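Local coordinates for universal stress protein (Archaeoglobus fulgidus, PDB 3LOQ), which binds AMP and probably serves in the stress response, though its precise function is unknown, at residues K83-L88 with V104-P109; V173-D178 with G199-I204; D215-E220 with V230-E235. One frame throughout, in Å; residues are numbered along the deposited sequence.

Contact 1: K83-L88 with V104-P109; sequences KAEEVL and VIKPFP
Val104, at the end of strand 101-104, brings CG1 against Leu88 of the helix, 3.7 Å from its CD1. A chi1 of 175° sets that methyl anti to the backbone N, which turns it to the leucine. Two residues on, Lys106 sends its chain along the outer, solvent-exposed margin, and its NZ faces Glu85 OE1 at 3.9 Å, a long salt bridge. At that length the pair is probably a weak tie, and no hydrogen bond joins the two segments. This is the outer side of an alpha/beta universal stress protein domain: helix 75-97 packs on the parallel sheet, and the chain returning from it forms strand 101-104 and then the 104-109 loop, whose turn includes a cis peptide bond before Pro107. Phe108 carries the largest share of the buried surface. Its far rim is held at two points, with CZ 3.8 Å from Ala84 CB and CE2 3.7 Å from Leu88 CD1, both methyls approaching the ring obliquely. Phe57 of strand 52-60 meets the same ring edge-to-face. Without the Phe108 ring, as with an alanine here, a gap would probably open beside Ala84, and Leu88 CD1 would keep Val104 as its remaining partner across the contact. The Phe108 side chain lies about 7 Å from that of Val58, which binds AMP.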
loop_
_atom_site.group_PDB
_atom_site.type_symbol
_atom_site.label_atom_id
_atom_site.label_comp_id
_atom_site.label_asym_id
_atom_site.label_seq_id
_atom_site.Cartn_x
_atom_site.Cartn_y
_atom_site.Cartn_z
ATOM N N LYS A 83 3.591 17.361 20.430
ATOM C CA LYS A 83 2.403 17.109 19.636
ATOM C C LYS A 83 2.175 15.603 19.456
ATOM O O LYS A 83 1.075 15.103 19.698
ATOM C CB LYS A 83 2.518 17.825 18.295
ATOM C CG LYS A 83 2.588 19.331 18.457
ATOM C CD LYS A 83 2.498 20.059 17.125
ATOM C CE LYS A 83 2.341 21.569 17.352
ATOM N NZ LYS A 83 1.096 21.923 18.131
ATOM N N ALA A 84 3.218 14.871 19.071
ATOM C CA ALA A 84 3.087 13.423 18.902
ATOM C C ALA A 84 2.634 12.727 20.194
ATOM O O ALA A 84 1.784 11.821 20.171
ATOM C CB ALA A 84 4.397 12.813 18.389
ATOM N N GLU A 85 3.189 13.165 21.320
ATOM C CA GLU A 85 2.909 12.517 22.599
ATOM C C GLU A 85 1.482 12.753 23.094
ATOM O O GLU A 85 0.945 11.964 23.867
ATOM C CB GLU A 85 3.951 12.917 23.645
ATOM C CG GLU A 85 5.191 12.036 23.599
ATOM C CD GLU A 85 6.420 12.711 24.170
ATOM O OE1 GLU A 85 7.491 12.061 24.217
ATOM O OE2 GLU A 85 6.316 13.895 24.563
ATOM N N GLU A 86 0.867 13.831 22.626
ATOM C CA GLU A 86 -0.542 14.076 22.882
ATOM C C GLU A 86 -1.443 13.179 22.032
ATOM O O GLU A 86 -2.519 12.773 22.474
ATOM C CB GLU A 86 -0.881 15.542 22.610
ATOM C CG GLU A 86 -0.417 16.466 23.714
ATOM C CD GLU A 86 -0.873 17.895 23.518
ATOM O OE1 GLU A 86 -0.729 18.431 22.390
ATOM O OE2 GLU A 86 -1.370 18.480 24.506
ATOM N N VAL A 87 -1.005 12.883 20.810
ATOM C CA VAL A 87 -1.874 12.228 19.840
ATOM C C VAL A 87 -1.642 10.723 19.730
ATOM O O VAL A 87 -2.593 9.942 19.796
ATOM C CB VAL A 87 -1.764 12.905 18.463
ATOM C CG1 VAL A 87 -2.451 12.069 17.382
ATOM C CG2 VAL A 87 -2.357 14.313 18.538
ATOM N N LEU A 88 -0.381 10.321 19.592
ATOM C CA LEU A 88 -0.037 8.913 19.402
ATOM C C LEU A 88 -0.676 7.926 20.407
ATOM O O LEU A 88 -1.020 6.805 20.034
ATOM C CB LEU A 88 1.489 8.737 19.340
ATOM C CG LEU A 88 2.164 9.390 18.123
ATOM C CD1 LEU A 88 3.667 9.147 18.128
ATOM C CD2 LEU A 88 1.556 8.875 16.838
ATOM N N VAL A 104 4.523 2.289 19.897
ATOM C CA VAL A 104 4.876 3.612 19.428
ATOM C C VAL A 104 6.389 3.651 19.390
ATOM O O VAL A 104 7.046 3.533 20.426
ATOM C CB VAL A 104 4.321 4.675 20.347
ATOM C CG1 VAL A 104 4.799 6.066 19.929
ATOM C CG2 VAL A 104 2.782 4.587 20.359
ATOM N N ILE A 105 6.945 3.773 18.187
ATOM C CA ILE A 105 8.392 3.694 18.031
ATOM C C ILE A 105 9.096 4.914 18.609
ATOM O O ILE A 105 8.754 6.071 18.314
ATOM C CB ILE A 105 8.815 3.441 16.581
ATOM C CG1 ILE A 105 8.286 2.073 16.126
ATOM C CG2 ILE A 105 10.330 3.467 16.482
ATOM C CD1 ILE A 105 8.347 1.821 14.625
ATOM N N LYS A 106 10.066 4.636 19.470
ATOM C CA LYS A 106 10.772 5.684 20.185
ATOM C C LYS A 106 12.249 5.346 20.294
ATOM O O LYS A 106 12.620 4.164 20.320
ATOM C CB LYS A 106 10.137 5.911 21.561
ATOM C CG LYS A 106 8.810 6.662 21.476
ATOM C CD LYS A 106 8.172 6.896 22.823
ATOM C CE LYS A 106 7.373 8.195 22.816
ATOM N NZ LYS A 106 6.464 8.285 23.982
ATOM N N PRO A 107 13.103 6.383 20.310
ATOM C CA PRO A 107 12.703 7.792 20.200
ATOM C C PRO A 107 12.243 8.165 18.788
ATOM O O PRO A 107 12.491 7.409 17.840
ATOM C CB PRO A 107 14.000 8.532 20.525
ATOM C CG PRO A 107 15.069 7.611 20.014
ATOM C CD PRO A 107 14.570 6.238 20.386
ATOM N N PHE A 108 11.579 9.310 18.650
ATOM C CA PHE A 108 11.160 9.785 17.334
ATOM C C PHE A 108 12.368 10.171 16.506
ATOM O O PHE A 108 13.107 11.077 16.873
ATOM C CB PHE A 108 10.264 11.009 17.447
ATOM C CG PHE A 108 9.074 10.810 18.325
ATOM C CD1 PHE A 108 8.710 11.782 19.242
ATOM C CD2 PHE A 108 8.313 9.656 18.237
ATOM C CE1 PHE A 108 7.606 11.599 20.057
ATOM C CE2 PHE A 108 7.209 9.467 19.055
ATOM C CZ PHE A 108 6.859 10.439 19.965
ATOM N N PRO A 109 12.563 9.501 15.369
ATOM C CA PRO A 109 13.658 9.915 14.486
ATOM C C PRO A 109 13.453 11.358 14.041
ATOM O O PRO A 109 12.305 11.787 13.848
ATOM C CB PRO A 109 13.498 8.994 13.272
ATOM C CG PRO A 109 12.621 7.852 13.737
ATOM C CD PRO A 109 11.729 8.437 14.786
#

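Contact 2: V173-D178 with G199-I204; sequences VLVAYD and GELHII
Val173 and Leu201 start a run of four parallel bridges that continues through Leu174-His202 and Val175-Ile203 to Ala176-Ile204. The strand axes run 24° apart and approach to 4.5 Å. Five backbone hydrogen bonds form the ladder. Val173 N donates to Glu200 O at 3.0 Å, and Val173 O accepts from His202 N; Val175 N donates to His202 O at 2.7 Å while Val175 O receives Ile204 N, and Tyr177 N closes the series on Ile204 O. Val173 and Val175 therefore spend both their N-H and C=O on 199-204. On the other edge, Leu174 bonds with Thr254 and Phe256, and Ala176 with Phe256, which places 172-176 between two neighbours. Across the far edge of 200-204, Leu201 pairs through its backbone with Glu229 and His231, and Ile203 with His231 and His233. Val175 N lies 21° out of the carbonyl plane of His202. That same oxygen is also approached by Leu174 CA at 3.3 Å, a CA-H...O contact, so two hydrogens converge on it. On one face, Leu174 CD1 packs on Ile204 CG2 at 3.6 Å, beneath helix 239-249. On the other, Val175 CG2 meets Leu201 CD1 at 3.7 Å, and Tyr177 CB lies beside Ile203 CG2, on the side covered by helix 181-197. That Val175 methyl lies opposite the carbonyl carbon, CG1 holding the position opposite N (chi1 -176°). The right-handed beta-alpha-beta crossover expected of such a unit, 172-176, 181-197, 200-206, belongs to the alpha/beta fold of the family. With backbone polar groups largely paired and mostly aliphatic side chains, His202 the polar exception, the chemistry implies that main-chain bonds hold the strands together while contacts such as Leu174-Ile204 and Val175-Leu201 probably help to set the register.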
loop_
_atom_site.group_PDB
_atom_site.type_symbol
_atom_site.label_atom_id
_atom_site.label_comp_id
_atom_site.label_asym_id
_atom_site.label_seq_id
_atom_site.Cartn_x
_atom_site.Cartn_y
_atom_site.Cartn_z
ATOM N N VAL A 173 -10.686 -8.700 -4.841
ATOM C CA VAL A 173 -9.346 -8.210 -5.081
ATOM C C VAL A 173 -9.054 -8.196 -6.568
ATOM O O VAL A 173 -9.207 -9.212 -7.239
ATOM C CB VAL A 173 -8.324 -9.072 -4.361
ATOM C CG1 VAL A 173 -6.898 -8.566 -4.644
ATOM C CG2 VAL A 173 -8.637 -9.074 -2.866
ATOM N N LEU A 174 -8.668 -7.025 -7.070
ATOM C CA LEU A 174 -8.265 -6.842 -8.461
ATOM C C LEU A 174 -6.737 -6.734 -8.579
ATOM O O LEU A 174 -6.107 -5.853 -7.976
ATOM C CB LEU A 174 -8.906 -5.577 -9.040
ATOM C CG LEU A 174 -8.477 -5.184 -10.459
ATOM C CD1 LEU A 174 -8.722 -6.289 -11.503
ATOM C CD2 LEU A 174 -9.159 -3.900 -10.871
ATOM N N VAL A 175 -6.146 -7.622 -9.364
ATOM C CA VAL A 175 -4.703 -7.619 -9.543
ATOM C C VAL A 175 -4.337 -7.131 -10.934
ATOM O O VAL A 175 -4.711 -7.729 -11.936
ATOM C CB VAL A 175 -4.097 -9.014 -9.303
ATOM C CG1 VAL A 175 -2.578 -8.954 -9.389
ATOM C CG2 VAL A 175 -4.539 -9.552 -7.944
ATOM N N ALA A 176 -3.636 -6.011 -10.994
ATOM C CA ALA A 176 -3.036 -5.585 -12.246
ATOM C C ALA A 176 -1.824 -6.493 -12.479
ATOM O O ALA A 176 -0.898 -6.522 -11.668
ATOM C CB ALA A 176 -2.633 -4.122 -12.153
ATOM N N TYR A 177 -1.847 -7.268 -13.561
ATOM C CA TYR A 177 -0.889 -8.351 -13.712
ATOM C C TYR A 177 -0.218 -8.369 -15.083
ATOM O O TYR A 177 -0.882 -8.467 -16.109
ATOM C CB TYR A 177 -1.572 -9.698 -13.437
ATOM C CG TYR A 177 -0.623 -10.879 -13.496
ATOM C CD1 TYR A 177 0.190 -11.200 -12.416
ATOM C CD2 TYR A 177 -0.537 -11.666 -14.634
ATOM C CE1 TYR A 177 1.070 -12.282 -12.466
ATOM C CE2 TYR A 177 0.336 -12.759 -14.701
ATOM C CZ TYR A 177 1.132 -13.061 -13.619
ATOM O OH TYR A 177 1.986 -14.141 -13.696
ATOM N N ASP A 178 1.105 -8.287 -15.093
ATOM C CA ASP A 178 1.847 -8.253 -16.347
ATOM C C ASP A 178 2.903 -9.364 -16.451
ATOM O O ASP A 178 3.797 -9.283 -17.296
ATOM C CB ASP A 178 2.509 -6.877 -16.541
ATOM C CG ASP A 178 3.599 -6.602 -15.526
ATOM O OD1 ASP A 178 3.729 -7.391 -14.556
ATOM O OD2 ASP A 178 4.332 -5.591 -15.696
ATOM N N GLY A 199 -13.132 -14.459 -0.635
ATOM C CA GLY A 199 -13.597 -13.514 -1.633
ATOM C C GLY A 199 -13.510 -13.980 -3.079
ATOM O O GLY A 199 -13.636 -15.175 -3.381
ATOM N N GLU A 200 -13.307 -13.011 -3.973
ATOM C CA GLU A 200 -13.162 -13.240 -5.403
ATOM C C GLU A 200 -11.861 -12.608 -5.857
ATOM O O GLU A 200 -11.548 -11.482 -5.475
ATOM C CB GLU A 200 -14.276 -12.552 -6.184
ATOM C CG GLU A 200 -15.634 -13.185 -6.104
ATOM C CD GLU A 200 -16.690 -12.332 -6.794
ATOM O OE1 GLU A 200 -17.900 -12.556 -6.551
ATOM O OE2 GLU A 200 -16.301 -11.434 -7.574
ATOM N N LEU A 201 -11.133 -13.313 -6.710
ATOM C CA LEU A 201 -9.904 -12.794 -7.283
ATOM C C LEU A 201 -10.173 -12.350 -8.698
ATOM O O LEU A 201 -10.788 -13.069 -9.481
ATOM C CB LEU A 201 -8.822 -13.869 -7.276
ATOM C CG LEU A 201 -7.500 -13.555 -7.943
ATOM C CD1 LEU A 201 -6.830 -12.367 -7.279
ATOM C CD2 LEU A 201 -6.640 -14.802 -7.831
ATOM N N HIS A 202 -9.724 -11.143 -9.016
ATOM C CA HIS A 202 -9.873 -10.603 -10.352
ATOM C C HIS A 202 -8.502 -10.211 -10.841
ATOM O O HIS A 202 -7.730 -9.632 -10.098
ATOM C CB HIS A 202 -10.805 -9.387 -10.338
ATOM C CG HIS A 202 -12.259 -9.743 -10.363
ATOM N ND1 HIS A 202 -13.005 -9.924 -9.216
ATOM C CD2 HIS A 202 -13.104 -9.965 -11.401
ATOM C CE1 HIS A 202 -14.248 -10.223 -9.543
ATOM N NE2 HIS A 202 -14.336 -10.259 -10.863
ATOM N N ILE A 203 -8.201 -10.542 -12.086
ATOM C CA ILE A 203 -6.898 -10.273 -12.667
ATOM C C ILE A 203 -7.099 -9.505 -13.961
ATOM O O ILE A 203 -7.826 -9.963 -14.838
ATOM C CB ILE A 203 -6.158 -11.582 -12.972
ATOM C CG1 ILE A 203 -6.045 -12.427 -11.703
ATOM C CG2 ILE A 203 -4.774 -11.301 -13.556
ATOM C CD1 ILE A 203 -5.373 -13.737 -11.907
ATOM N N ILE A 204 -6.499 -8.322 -14.069
ATOM C CA ILE A 204 -6.516 -7.591 -15.331
ATOM C C ILE A 204 -5.119 -7.477 -15.942
ATOM O O ILE A 204 -4.152 -7.148 -15.256
ATOM C CB ILE A 204 -7.142 -6.186 -15.188
ATOM C CG1 ILE A 204 -7.117 -5.449 -16.534
ATOM C CG2 ILE A 204 -6.424 -5.370 -14.101
ATOM C CD1 ILE A 204 -7.862 -4.109 -16.523
#

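Contact 3: D215-E220 with V230-E235; sequences DLRVME and VHVHIE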
loop_
_atom_site.group_PDB
_atom_site.type_symbol
_atom_site.label_atom_id
_atom_site.label_comp_id
_atom_site.label_asym_id
_atom_site.label_seq_id
_atom_site.Cartn_x
_atom_site.Cartn_y
_atom_site.Cartn_z
ATOM N N ASP A 215 -2.137 -17.540 -22.369
ATOM C CA ASP A 215 -1.545 -17.876 -21.071
ATOM C C ASP A 215 -2.402 -17.401 -19.896
ATOM O O ASP A 215 -2.494 -18.077 -18.867
ATOM C CB ASP A 215 -0.141 -17.296 -20.948
ATOM C CG ASP A 215 0.901 -18.154 -21.617
ATOM O OD1 ASP A 215 0.537 -19.176 -22.233
ATOM O OD2 ASP A 215 2.094 -17.820 -21.505
ATOM N N LEU A 216 -3.031 -16.243 -20.052
ATOM C CA LEU A 216 -3.835 -15.668 -18.983
ATOM C C LEU A 216 -5.083 -16.518 -18.790
ATOM O O LEU A 216 -5.470 -16.837 -17.676
ATOM C CB LEU A 216 -4.230 -14.240 -19.344
ATOM C CG LEU A 216 -3.883 -13.078 -18.413
ATOM C CD1 LEU A 216 -3.282 -13.539 -17.094
ATOM C CD2 LEU A 216 -2.933 -12.146 -19.134
ATOM N N ARG A 217 -5.708 -16.890 -19.892
ATOM C CA ARG A 217 -6.864 -17.764 -19.842
ATOM C C ARG A 217 -6.514 -19.085 -19.145
ATOM O O ARG A 217 -7.279 -19.589 -18.307
ATOM C CB ARG A 217 -7.377 -18.019 -21.259
ATOM C CG ARG A 217 -8.817 -17.571 -21.507
ATOM C CD ARG A 217 -9.013 -16.051 -21.388
ATOM N NE ARG A 217 -10.177 -15.738 -20.554
ATOM C CZ ARG A 217 -10.764 -14.546 -20.478
ATOM N NH1 ARG A 217 -10.316 -13.528 -21.207
ATOM N NH2 ARG A 217 -11.811 -14.376 -19.677
ATOM N N VAL A 218 -5.352 -19.642 -19.477
ATOM C CA VAL A 218 -4.916 -20.891 -18.853
ATOM C C VAL A 218 -4.803 -20.718 -17.344
ATOM O O VAL A 218 -5.310 -21.528 -16.566
ATOM C CB VAL A 218 -3.560 -21.369 -19.396
ATOM C CG1 VAL A 218 -2.975 -22.396 -18.469
ATOM C CG2 VAL A 218 -3.731 -21.961 -20.778
HETATM N N MSE A 219 -4.158 -19.637 -16.928
HETATM C CA MSE A 219 -4.062 -19.345 -15.504
HETATM C C MSE A 219 -5.389 -19.188 -14.770
HETATM O O MSE A 219 -5.521 -19.648 -13.635
HETATM C CB MSE A 219 -3.166 -18.148 -15.260
HETATM C CG MSE A 219 -1.714 -18.628 -15.084
HETATM SE SE MSE A 219 -0.563 -17.145 -15.199
HETATM C CE MSE A 219 -0.787 -16.496 -13.370
ATOM N N GLU A 220 -6.361 -18.539 -15.404
ATOM C CA GLU A 220 -7.704 -18.485 -14.840
ATOM C C GLU A 220 -8.126 -19.904 -14.477
ATOM O O GLU A 220 -8.498 -20.173 -13.343
ATOM C CB GLU A 220 -8.693 -17.878 -15.831
ATOM C CG GLU A 220 -10.136 -17.832 -15.337
ATOM C CD GLU A 220 -11.021 -16.979 -16.238
ATOM O OE1 GLU A 220 -11.272 -17.380 -17.398
ATOM O OE2 GLU A 220 -11.454 -15.893 -15.796
ATOM N N VAL A 230 -11.859 -17.016 -9.505
ATOM C CA VAL A 230 -10.990 -16.100 -10.216
ATOM C C VAL A 230 -11.617 -15.687 -11.543
ATOM O O VAL A 230 -12.256 -16.485 -12.210
ATOM C CB VAL A 230 -9.631 -16.758 -10.464
ATOM C CG1 VAL A 230 -9.814 -18.034 -11.268
ATOM C CG2 VAL A 230 -8.700 -15.808 -11.186
ATOM N N HIS A 231 -11.452 -14.427 -11.915
ATOM C CA HIS A 231 -11.916 -13.960 -13.215
ATOM C C HIS A 231 -10.815 -13.146 -13.858
ATOM O O HIS A 231 -10.273 -12.219 -13.250
ATOM C CB HIS A 231 -13.165 -13.100 -13.079
ATOM C CG HIS A 231 -14.296 -13.796 -12.397
ATOM N ND1 HIS A 231 -15.121 -14.691 -13.050
ATOM C CD2 HIS A 231 -14.735 -13.737 -11.116
ATOM C CE1 HIS A 231 -16.022 -15.150 -12.201
ATOM N NE2 HIS A 231 -15.812 -14.587 -11.022
ATOM N N VAL A 232 -10.500 -13.491 -15.096
ATOM C CA VAL A 232 -9.419 -12.843 -15.801
ATOM C C VAL A 232 -9.952 -11.843 -16.825
ATOM O O VAL A 232 -10.909 -12.129 -17.538
ATOM C CB VAL A 232 -8.504 -13.899 -16.434
ATOM C CG1 VAL A 232 -7.810 -13.345 -17.650
ATOM C CG2 VAL A 232 -7.504 -14.391 -15.385
ATOM N N HIS A 233 -9.344 -10.661 -16.875
ATOM C CA HIS A 233 -9.816 -9.589 -17.742
ATOM C C HIS A 233 -8.700 -9.094 -18.638
ATOM O O HIS A 233 -7.666 -8.642 -18.156
ATOM C CB HIS A 233 -10.347 -8.436 -16.903
ATOM C CG HIS A 233 -11.428 -8.837 -15.950
ATOM N ND1 HIS A 233 -12.733 -9.037 -16.347
ATOM C CD2 HIS A 233 -11.398 -9.082 -14.620
ATOM C CE1 HIS A 233 -13.461 -9.382 -15.300
ATOM N NE2 HIS A 233 -12.675 -9.419 -14.240
ATOM N N ILE A 234 -8.900 -9.206 -19.944
ATOM C CA ILE A 234 -7.944 -8.678 -20.910
ATOM C C ILE A 234 -8.458 -7.335 -21.392
ATOM O O ILE A 234 -9.647 -7.173 -21.679
ATOM C CB ILE A 234 -7.769 -9.609 -22.114
ATOM C CG1 ILE A 234 -7.514 -11.048 -21.645
ATOM C CG2 ILE A 234 -6.634 -9.108 -23.002
ATOM C CD1 ILE A 234 -6.212 -11.221 -20.909
ATOM N N GLU A 235 -7.572 -6.351 -21.457
ATOM C CA GLU A 235 -8.014 -5.003 -21.762
ATOM C C GLU A 235 -6.965 -4.253 -22.541
ATOM O O GLU A 235 -5.767 -4.560 -22.480
ATOM C CB GLU A 235 -8.352 -4.236 -20.484
ATOM C CG GLU A 235 -9.442 -4.862 -19.645
ATOM C CD GLU A 235 -10.796 -4.844 -20.336
ATOM O OE1 GLU A 235 -10.923 -4.165 -21.382
ATOM O OE2 GLU A 235 -11.733 -5.501 -19.825
#
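Val232, with the most surface covered here, wedges its two methyls against helix 213-225: CG2 lies 3.7 Å from Glu220 CB, and CG1 sits 4.0 Å from Leu216 CG. The valine CG1 also underlies the guanidinium of Arg217, over the centre of one face and 4.2 Å from its plane. Glu220, the second most covered residue, bridges helix and strand with a polar link. Its chain runs out straight, with CG opposite the backbone N (chi1 178°), and carries OE2 to Val232 N at 2.7 Å. The N-H...O angle is 152°. The donor comes from above the carboxylate, 38° out of its plane. The other oxygen, OE1, has a long salt bridge to Arg217 NE at 3.7 Å, one turn back on the helix. Ile234 extends the apolar seam, its CD1 3.8 Å from Leu216 CD2, while CG1 lies near Arg217 NH1. Helix and strand axes are close to antiparallel, as consecutive elements of the beta-alpha-beta unit 200-206, 213-225, 230-235 require. On the opposite face of the strand, His231 and His233 meet the ring of His202. Strand 200-206 lines one edge of 230-235, taking up His231 N and His233 N; the N-H of Val232 points to the other edge. The chemistry is consistent with a helix carboxylate standing in for the acceptor a further strand could have offered, its charge probably tempered by Arg217.

From the N terminus, contact 1 comes first: it closes the turn from helix 75-97 through strand 101-104 to the 104-109 loop, tying that helix to the margin of the AMP-binding half. Contact 2 then closes the excursion through helix 181-197 by pairing strands 172-176 and 200-206, and contact 3 closes the shorter one between helix 213-225 and strand 230-235. The three follow in series, without nesting or crossing. Contacts 2 and 3 have centres 9 Å apart and share a sheet, joined where Ile203 O probably accepts a hydrogen bond from His233 N at 2.6 Å. Contact 1 lies on the opposite side of the chain's centre from the other two, its centre about 37 Å from that of contact 2.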